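PDB 6EWJ: putative capsular polysaccharide biosynthesis protein, which is a putative PLP-dependent sugar aminotransferase of the DegT/DnrJ/EryC1 family, acting in the biosynthesis of pneumococcal teichoic acid. Local coordinates for residues Ile132-Leu137 and Ile171-Asp176; Glu21-Glu26 and Ala271-Val276; Gln286-Ile291 and Ser317-Ile322. All coordinates share one frame; numbering follows the deposited sequence.

Interaction 1 (Ile132-Leu137 and Ile171-Asp176); sequences IIPVEL and IVIVSD
Strand 172-177 runs parallel to strand 129-132 in the central mixed sheet of the large domain of a PLP-dependent aminotransferase fold, and the chain that leaves I132 keeps following it as far as E136. Backbone hydrogen bonds hold the two segments in register. I132 bonds through N to V172 O and through O to V174 N, the latter 2.8 Å long and almost straight, with the N-H arriving nearly along the C=O axis. Beyond the end of strand 129-132 the pairing goes on: D176 N donates to P134 O, and E136 N to D176 O at 3.1 Å, just where E136 centres an inverse gamma turn that bends the loop away. A water that donates to D176 O also gives a weak bond to E136 O. P134 has no N-H, and its CD lies 3.2 Å from V174 O; beside it the CA-H of I133 points at the same oxygen. Apolar contacts are shared with helix 144-153, which packs on I132 and P134. The CG2 branch of I171 meets CG1 and CD1 of I132, crossing obliquely at 3.6 Å, while CG2 of I173 touches the P134 ring at CG and CD. V135 and D176 lie side by side, close to the PLP-binding residues H179 and A64. D176 itself, CG anti to the backbone N (chi1 -179°), is tied through OD2 to S93 OG and through OD1 to A178 N. The buried carboxylate of E136 folds back at chi2 (-63°), so that OE2 reaches S175 and also Y144 OH, while C142 N holds OE1. S175 OG, anti to its backbone N, donates to the anti lone pair of E136 OE2 over 2.5 Å.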
loop_
_atom_site.group_PDB
_atom_site.type_symbol
_atom_site.label_atom_id
_atom_site.label_comp_id
_atom_site.label_asym_id
_atom_site.label_seq_id
_atom_site.Cartn_x
_atom_site.Cartn_y
_atom_site.Cartn_z
ATOM N N ILE A 132 0.283 -16.757 16.798
ATOM C CA ILE A 132 1.703 -16.776 17.046
ATOM C C ILE A 132 2.364 -16.448 15.711
ATOM O O ILE A 132 2.021 -17.053 14.672
ATOM C CB ILE A 132 2.196 -18.144 17.554
ATOM C CG1 ILE A 132 1.546 -18.466 18.886
ATOM C CG2 ILE A 132 3.722 -18.128 17.725
ATOM C CD1 ILE A 132 1.643 -19.908 19.324
ATOM N N ILE A 133 3.319 -15.512 15.745
ATOM C CA ILE A 133 4.130 -15.146 14.573
ATOM C C ILE A 133 5.634 -15.514 14.754
ATOM O O ILE A 133 6.431 -14.662 15.162
ATOM C CB ILE A 133 3.990 -13.619 14.203
ATOM C CG1 ILE A 133 2.512 -13.191 14.158
ATOM C CG2 ILE A 133 4.671 -13.325 12.845
ATOM C CD1 ILE A 133 2.274 -11.708 13.817
ATOM N N PRO A 134 6.034 -16.761 14.432
ATOM C CA PRO A 134 7.453 -17.043 14.309
ATOM C C PRO A 134 8.083 -16.287 13.130
ATOM O O PRO A 134 7.396 -16.074 12.106
ATOM C CB PRO A 134 7.484 -18.565 14.009
ATOM C CG PRO A 134 6.085 -19.072 14.208
ATOM C CD PRO A 134 5.220 -17.875 13.903
ATOM N N VAL A 135 9.362 -15.952 13.251
ATOM C CA VAL A 135 10.116 -15.398 12.152
ATOM C C VAL A 135 11.174 -16.371 11.661
ATOM O O VAL A 135 11.945 -16.947 12.464
ATOM C CB VAL A 135 10.760 -14.036 12.507
ATOM C CG1 VAL A 135 11.740 -14.124 13.653
ATOM C CG2 VAL A 135 11.479 -13.428 11.325
ATOM N N GLU A 136 11.240 -16.532 10.354
ATOM C CA GLU A 136 12.126 -17.488 9.754
ATOM C C GLU A 136 13.423 -16.723 9.444
ATOM O O GLU A 136 13.769 -16.412 8.311
ATOM C CB GLU A 136 11.517 -18.154 8.520
ATOM C CG GLU A 136 10.033 -18.441 8.565
ATOM C CD GLU A 136 9.566 -19.413 9.637
ATOM O OE1 GLU A 136 10.368 -19.973 10.426
ATOM O OE2 GLU A 136 8.319 -19.590 9.696
ATOM N N LEU A 137 14.152 -16.411 10.515
ATOM C CA LEU A 137 15.269 -15.486 10.418
ATOM C C LEU A 137 16.349 -15.992 9.483
ATOM O O LEU A 137 16.807 -17.146 9.618
ATOM C CB LEU A 137 15.891 -15.236 11.778
ATOM C CG LEU A 137 16.952 -14.139 11.795
ATOM C CD1 LEU A 137 16.326 -12.749 11.690
ATOM C CD2 LEU A 137 17.726 -14.233 13.112
ATOM N N ILE A 171 -5.064 -21.538 18.533
ATOM C CA ILE A 171 -4.140 -20.476 18.124
ATOM C C ILE A 171 -3.699 -20.737 16.690
ATOM O O ILE A 171 -3.339 -21.855 16.347
ATOM C CB ILE A 171 -2.910 -20.396 19.064
ATOM C CG1 ILE A 171 -3.331 -19.900 20.451
ATOM C CG2 ILE A 171 -1.864 -19.422 18.521
ATOM C CD1 ILE A 171 -2.344 -20.169 21.562
ATOM N N VAL A 172 -3.719 -19.695 15.865
ATOM C CA VAL A 172 -3.321 -19.796 14.468
ATOM C C VAL A 172 -1.846 -19.418 14.393
ATOM O O VAL A 172 -1.412 -18.403 15.020
ATOM C CB VAL A 172 -4.224 -18.914 13.562
ATOM C CG1 VAL A 172 -3.690 -18.871 12.129
ATOM C CG2 VAL A 172 -5.666 -19.419 13.569
ATOM N N ILE A 173 -1.065 -20.194 13.622
ATOM C CA ILE A 173 0.350 -19.934 13.495
ATOM C C ILE A 173 0.634 -19.324 12.167
ATOM O O ILE A 173 0.392 -19.957 11.160
ATOM C CB ILE A 173 1.217 -21.190 13.702
ATOM C CG1 ILE A 173 0.914 -21.804 15.070
ATOM C CG2 ILE A 173 2.686 -20.804 13.613
ATOM C CD1 ILE A 173 1.668 -23.080 15.359
ATOM N N VAL A 174 1.162 -18.095 12.188
ATOM C CA VAL A 174 1.394 -17.307 10.990
ATOM C C VAL A 174 2.883 -17.092 10.851
ATOM O O VAL A 174 3.493 -16.345 11.636
ATOM C CB VAL A 174 0.706 -15.948 11.072
ATOM C CG1 VAL A 174 1.058 -15.087 9.865
ATOM C CG2 VAL A 174 -0.798 -16.147 11.228
ATOM N N SER A 175 3.466 -17.670 9.815
ATOM C CA SER A 175 4.888 -17.504 9.542
ATOM C C SER A 175 5.244 -16.144 8.948
ATOM O O SER A 175 4.734 -15.790 7.852
ATOM C CB SER A 175 5.379 -18.579 8.553
ATOM O OG SER A 175 6.740 -18.289 8.179
ATOM N N ASP A 176 6.144 -15.407 9.612
ATOM C CA ASP A 176 6.848 -14.338 8.939
ATOM C C ASP A 176 8.017 -14.884 8.155
ATOM O O ASP A 176 9.114 -15.070 8.689
ATOM C CB ASP A 176 7.294 -13.240 9.904
ATOM C CG ASP A 176 8.019 -12.111 9.201
ATOM O OD1 ASP A 176 8.272 -12.183 7.974
ATOM O OD2 ASP A 176 8.375 -11.111 9.881
HETATM O O HOH W 1 11.719 -14.304 7.495
#

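Interaction 2 (Glu21-Glu26 and Ala271-Val276); sequences EAEITE and ASLGLV
V276 lays its CG1 methyl against the carboxylate end of E23, 3.4 Å from E23 CD, and also touches A22 CB at 3.6 Å. Its other branch, CG2, reaches E26 CB and the carbonyl oxygen of A22, so one valine fits among A22, E23 and E26. E23 is bent at chi2 (86°), which brings its carboxylate obliquely across V276 while CB meets L273 CD2, the leucine crossing at about a right angle. Nearer the start of 271-276, S272 CB packs on E26 CG at 3.6 Å. The axes of 21-26 and 271-276 pass 8.4 Å apart at 142°, closer to antiparallel than to perpendicular; the contact joins helix 21-31, near the N-terminus, to the long helix 268-299. The second subunit adds its V28 against I24 and its I269 against L273, placing the contact beside the dimer interface. No hydrogen bond links the two segments. The carboxylate of E23 is held by T20 OG1 through OE1 and by Q277 and a salt bridge to R280 through OE2; S272 OG bonds to T30 OG1 and D268 O. E26 packs through its CB and CG, whereas E23 also sets its carboxylate against a methyl; its buried charge is probably offset chiefly by R280.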
loop_
_atom_site.group_PDB
_atom_site.type_symbol
_atom_site.label_atom_id
_atom_site.label_comp_id
_atom_site.label_asym_id
_atom_site.label_seq_id
_atom_site.Cartn_x
_atom_site.Cartn_y
_atom_site.Cartn_z
ATOM N N GLU A 21 18.613 -8.073 -17.924
ATOM C CA GLU A 21 17.777 -7.654 -19.052
ATOM C C GLU A 21 16.422 -8.379 -19.172
ATOM O O GLU A 21 15.489 -7.816 -19.736
ATOM C CB GLU A 21 18.562 -7.734 -20.379
ATOM C CG GLU A 21 19.712 -6.719 -20.478
ATOM C CD GLU A 21 19.273 -5.261 -20.456
ATOM O OE1 GLU A 21 18.205 -4.927 -21.042
ATOM O OE2 GLU A 21 19.973 -4.449 -19.804
ATOM N N ALA A 22 16.327 -9.624 -18.700
ATOM C CA ALA A 22 15.063 -10.371 -18.767
ATOM C C ALA A 22 13.973 -9.678 -17.940
ATOM O O ALA A 22 12.850 -9.577 -18.376
ATOM C CB ALA A 22 15.241 -11.814 -18.320
ATOM N N GLU A 23 14.321 -9.211 -16.744
ATOM C CA GLU A 23 13.387 -8.439 -15.937
ATOM C C GLU A 23 12.950 -7.198 -16.689
ATOM O O GLU A 23 11.775 -6.868 -16.711
ATOM C CB GLU A 23 13.994 -8.004 -14.591
ATOM C CG GLU A 23 14.016 -9.102 -13.505
ATOM C CD GLU A 23 15.251 -10.010 -13.567
ATOM O OE1 GLU A 23 16.088 -9.846 -14.485
ATOM O OE2 GLU A 23 15.404 -10.855 -12.658
ATOM N N ILE A 24 13.916 -6.502 -17.262
ATOM C CA ILE A 24 13.629 -5.236 -17.916
ATOM C C ILE A 24 12.672 -5.448 -19.098
ATOM O O ILE A 24 11.677 -4.730 -19.209
ATOM C CB ILE A 24 14.910 -4.517 -18.333
ATOM C CG1 ILE A 24 15.773 -4.215 -17.079
ATOM C CG2 ILE A 24 14.572 -3.233 -19.082
ATOM C CD1 ILE A 24 17.197 -3.790 -17.391
ATOM N N THR A 25 12.923 -6.489 -19.898
ATOM C CA THR A 25 12.053 -6.796 -21.038
ATOM C C THR A 25 10.642 -7.154 -20.614
ATOM O O THR A 25 9.691 -6.722 -21.243
ATOM C CB THR A 25 12.649 -7.904 -21.895
ATOM N N GLU A 26 10.507 -7.933 -19.534
ATOM C CA GLU A 26 9.192 -8.349 -19.028
ATOM C C GLU A 26 8.399 -7.125 -18.534
ATOM O O GLU A 26 7.200 -7.008 -18.805
ATOM C CB GLU A 26 9.327 -9.383 -17.916
ATOM C CG GLU A 26 8.031 -10.091 -17.566
ATOM C CD GLU A 26 7.514 -10.939 -18.694
ATOM O OE1 GLU A 26 8.328 -11.611 -19.333
ATOM O OE2 GLU A 26 6.299 -10.921 -18.971
ATOM N N ALA A 271 4.708 -7.581 -10.741
ATOM C CA ALA A 271 4.546 -9.034 -11.016
ATOM C C ALA A 271 5.502 -9.498 -12.138
ATOM O O ALA A 271 6.004 -10.641 -12.129
ATOM C CB ALA A 271 3.108 -9.409 -11.340
ATOM N N SER A 272 5.775 -8.586 -13.084
ATOM C CA SER A 272 6.698 -8.853 -14.211
ATOM C C SER A 272 8.090 -9.209 -13.663
ATOM O O SER A 272 8.690 -10.199 -14.074
ATOM C CB SER A 272 6.753 -7.671 -15.174
ATOM O OG SER A 272 5.612 -7.631 -16.023
ATOM N N LEU A 273 8.579 -8.398 -12.732
ATOM C CA LEU A 273 9.832 -8.668 -12.071
ATOM C C LEU A 273 9.797 -10.016 -11.396
ATOM O O LEU A 273 10.737 -10.803 -11.538
ATOM C CB LEU A 273 10.152 -7.557 -11.063
ATOM C CG LEU A 273 10.396 -6.135 -11.595
ATOM C CD1 LEU A 273 10.561 -5.189 -10.374
ATOM C CD2 LEU A 273 11.594 -6.079 -12.479
ATOM N N GLY A 274 8.699 -10.292 -10.710
ATOM C CA GLY A 274 8.506 -11.530 -9.995
ATOM C C GLY A 274 8.535 -12.757 -10.853
ATOM O O GLY A 274 9.147 -13.743 -10.487
ATOM N N LEU A 275 7.923 -12.705 -12.028
ATOM C CA LEU A 275 7.866 -13.881 -12.906
ATOM C C LEU A 275 9.265 -14.323 -13.345
ATOM O O LEU A 275 9.564 -15.530 -13.412
ATOM C CB LEU A 275 7.005 -13.600 -14.131
ATOM C CG LEU A 275 5.508 -13.433 -13.902
ATOM C CD1 LEU A 275 4.819 -12.891 -15.157
ATOM C CD2 LEU A 275 4.842 -14.728 -13.472
ATOM N N VAL A 276 10.074 -13.333 -13.716
ATOM C CA VAL A 276 11.435 -13.558 -14.182
ATOM C C VAL A 276 12.330 -14.005 -13.007
ATOM O O VAL A 276 13.097 -14.958 -13.143
ATOM C CB VAL A 276 12.012 -12.300 -14.885
ATOM C CG1 VAL A 276 13.502 -12.468 -15.184
ATOM C CG2 VAL A 276 11.273 -12.079 -16.188
#

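Interaction 3 (Gln286-Ile291 and Ser317-Ile322)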
loop_
_atom_site.group_PDB
_atom_site.type_symbol
_atom_site.label_atom_id
_atom_site.label_comp_id
_atom_site.label_asym_id
_atom_site.label_seq_id
_atom_site.Cartn_x
_atom_site.Cartn_y
_atom_site.Cartn_z
ATOM N N GLN A 286 21.157 -21.389 -5.681
ATOM C CA GLN A 286 22.387 -22.191 -5.791
ATOM C C GLN A 286 23.615 -21.327 -5.519
ATOM O O GLN A 286 24.463 -21.696 -4.710
ATOM C CB GLN A 286 22.480 -22.876 -7.172
ATOM C CG GLN A 286 23.718 -23.771 -7.344
ATOM C CD GLN A 286 23.796 -24.888 -6.313
ATOM O OE1 GLN A 286 22.822 -25.603 -6.090
ATOM N NE2 GLN A 286 24.941 -25.014 -5.643
ATOM N N ARG A 287 23.677 -20.153 -6.150
ATOM C CA ARG A 287 24.764 -19.205 -5.884
ATOM C C ARG A 287 24.864 -18.831 -4.396
ATOM O O ARG A 287 25.965 -18.832 -3.835
ATOM C CB ARG A 287 24.634 -17.930 -6.717
ATOM C CG ARG A 287 25.780 -16.925 -6.543
ATOM C CD ARG A 287 27.156 -17.491 -6.851
ATOM N NE ARG A 287 28.197 -16.523 -6.503
ATOM C CZ ARG A 287 29.436 -16.811 -6.086
ATOM N NH1 ARG A 287 29.869 -18.074 -5.981
ATOM N NH2 ARG A 287 30.284 -15.819 -5.810
ATOM N N ARG A 288 23.736 -18.613 -3.735
ATOM C CA ARG A 288 23.754 -18.282 -2.296
ATOM C C ARG A 288 24.315 -19.453 -1.449
ATOM O O ARG A 288 25.058 -19.251 -0.462
ATOM C CB ARG A 288 22.370 -17.894 -1.797
ATOM C CG ARG A 288 21.911 -16.598 -2.399
ATOM C CD ARG A 288 20.503 -16.192 -1.976
ATOM N NE ARG A 288 20.299 -14.770 -2.286
ATOM C CZ ARG A 288 20.507 -13.740 -1.454
ATOM N NH1 ARG A 288 20.904 -13.909 -0.192
ATOM N NH2 ARG A 288 20.282 -12.515 -1.884
ATOM N N LYS A 289 23.949 -20.670 -1.841
ATOM C CA LYS A 289 24.486 -21.876 -1.213
ATOM C C LYS A 289 26.015 -21.900 -1.284
ATOM O O LYS A 289 26.697 -22.098 -0.269
ATOM C CB LYS A 289 23.871 -23.121 -1.862
ATOM C CG LYS A 289 24.376 -24.404 -1.220
ATOM C CD LYS A 289 23.971 -25.641 -2.014
ATOM C CE LYS A 289 23.553 -26.771 -1.045
ATOM N NZ LYS A 289 22.796 -27.864 -1.745
ATOM N N ASP A 290 26.538 -21.703 -2.488
ATOM C CA ASP A 290 27.985 -21.681 -2.728
ATOM C C ASP A 290 28.705 -20.602 -1.921
ATOM O O ASP A 290 29.819 -20.845 -1.451
ATOM C CB ASP A 290 28.282 -21.463 -4.204
ATOM C CG ASP A 290 27.784 -22.600 -5.101
ATOM O OD1 ASP A 290 27.340 -23.667 -4.623
ATOM O OD2 ASP A 290 27.799 -22.377 -6.329
ATOM N N ILE A 291 28.109 -19.406 -1.795
ATOM C CA ILE A 291 28.698 -18.349 -0.966
ATOM C C ILE A 291 28.677 -18.773 0.495
ATOM O O ILE A 291 29.666 -18.581 1.187
ATOM C CB ILE A 291 27.984 -16.986 -1.138
ATOM C CG1 ILE A 291 28.237 -16.452 -2.554
ATOM C CG2 ILE A 291 28.470 -15.959 -0.103
ATOM C CD1 ILE A 291 27.228 -15.447 -3.005
ATOM N N SER A 317 16.913 -20.818 2.613
ATOM C CA SER A 317 17.079 -20.041 1.358
ATOM C C SER A 317 18.319 -19.161 1.348
ATOM O O SER A 317 18.656 -18.610 0.323
ATOM C CB SER A 317 15.828 -19.184 1.064
ATOM O OG SER A 317 15.524 -18.364 2.193
ATOM N N ARG A 318 18.968 -19.002 2.513
ATOM C CA ARG A 318 20.258 -18.333 2.656
ATOM C C ARG A 318 20.148 -16.863 2.297
ATOM O O ARG A 318 20.807 -16.369 1.352
ATOM C CB ARG A 318 21.344 -19.046 1.870
ATOM C CG ARG A 318 21.593 -20.466 2.394
ATOM C CD ARG A 318 22.549 -21.235 1.523
ATOM N NE ARG A 318 22.807 -22.581 2.034
ATOM C CZ ARG A 318 22.054 -23.667 1.826
ATOM N NH1 ARG A 318 20.909 -23.586 1.118
ATOM N NH2 ARG A 318 22.436 -24.829 2.345
ATOM N N HIS A 319 19.246 -16.206 3.012
ATOM C CA HIS A 319 18.982 -14.746 2.806
ATOM C C HIS A 319 19.952 -13.797 3.534
ATOM O O HIS A 319 20.469 -12.864 2.934
ATOM C CB HIS A 319 17.549 -14.414 3.228
ATOM C CG HIS A 319 17.271 -12.958 3.173
ATOM N ND1 HIS A 319 17.514 -12.209 2.045
ATOM C CD2 HIS A 319 16.939 -12.087 4.142
ATOM C CE1 HIS A 319 17.294 -10.941 2.317
ATOM N NE2 HIS A 319 16.926 -10.849 3.578
ATOM N N LEU A 320 20.253 -14.102 4.791
ATOM C CA LEU A 320 21.280 -13.358 5.559
ATOM C C LEU A 320 22.365 -14.260 6.119
ATOM O O LEU A 320 22.069 -15.370 6.637
ATOM C CB LEU A 320 20.633 -12.661 6.732
ATOM C CG LEU A 320 19.568 -11.591 6.368
ATOM C CD1 LEU A 320 18.892 -11.167 7.652
ATOM C CD2 LEU A 320 20.157 -10.408 5.625
ATOM N N TYR A 321 23.606 -13.780 6.060
ATOM C CA TYR A 321 24.678 -14.438 6.739
ATOM C C TYR A 321 24.904 -13.809 8.117
ATOM O O TYR A 321 25.799 -12.980 8.339
ATOM C CB TYR A 321 25.957 -14.457 5.910
ATOM C CG TYR A 321 26.899 -15.541 6.354
ATOM C CD1 TYR A 321 26.635 -16.868 6.039
ATOM C CD2 TYR A 321 28.025 -15.254 7.117
ATOM C CE1 TYR A 321 27.489 -17.875 6.462
ATOM C CE2 TYR A 321 28.925 -16.257 7.526
ATOM C CZ TYR A 321 28.627 -17.556 7.214
ATOM O OH TYR A 321 29.481 -18.519 7.607
ATOM N N ILE A 322 24.074 -14.268 9.031
ATOM C CA ILE A 322 24.122 -13.869 10.427
ATOM C C ILE A 322 25.273 -14.580 11.151
ATOM O O ILE A 322 25.410 -15.828 11.056
ATOM C CB ILE A 322 22.747 -14.123 11.097
ATOM C CG1 ILE A 322 21.715 -13.179 10.404
ATOM C CG2 ILE A 322 22.869 -13.962 12.623
ATOM C CD1 ILE A 322 20.352 -13.004 11.038
#
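R288 leaves helix 268-299 with CG anti to its carbonyl carbon, and its chain runs extended across the loop that leads into strand 321-325. CB faces R318 CB at 4.0 Å; CG passes R318 O, and CD comes to 3.3 Å from that oxygen, with S317 O a little farther off. A turn at chi4 (-93°) then sets the guanidinium so that NH1 looks at the backbone. NH1 donates to R318 O over 2.9 Å, close to the guanidinium plane and on a lone pair of the carbonyl, and adds a weak bond to H319 O. R318 adopts a left-handed backbone conformation, and its carbonyl and the next are both within range of one nitrogen. The contact joins the long helix to the edge of the PLP site in this aminotransferase fold: H319 meets the ring of the PLP-binding H179 with planes at about 45°, lies near K205, the predicted cofactor lysine, and bonds through ND1 to N206. In the other direction, R318 stretches along the helix surface beside K289. R318 CD sits 3.4 Å from K289 CA, and K289 CG lies 3.9 Å above the centre of the R318 guanidinium. The like charges stay apart, K289 NZ and R318 NH2 being separated by 5.1 Å, and E315 OE2 forms a salt bridge with R318 NH1.

Overall arrangement
Helix 268-299 carries both interaction 2 and interaction 3, whose nearest atoms are about 12 Å apart. Interaction 1 belongs to the central sheet, its centre about 9 Å from the centre of the chain, and meets interaction 3 where L137 CD2 packs on I322 CD1 at 3.6 Å. Both are buried inside and approach the PLP-binding H179, one through V135 and the other through H319. Interaction 2 lies farthest out, its centre about 22 Å from the chain centre, yet is largely buried too, with exposed A22 at its margin; it alone is touched by the second subunit. The chemistry changes accordingly: backbone pairing in the sheet, side-chain packing without cross-bonds between helices, and arginine donation to carbonyls between helix and loop.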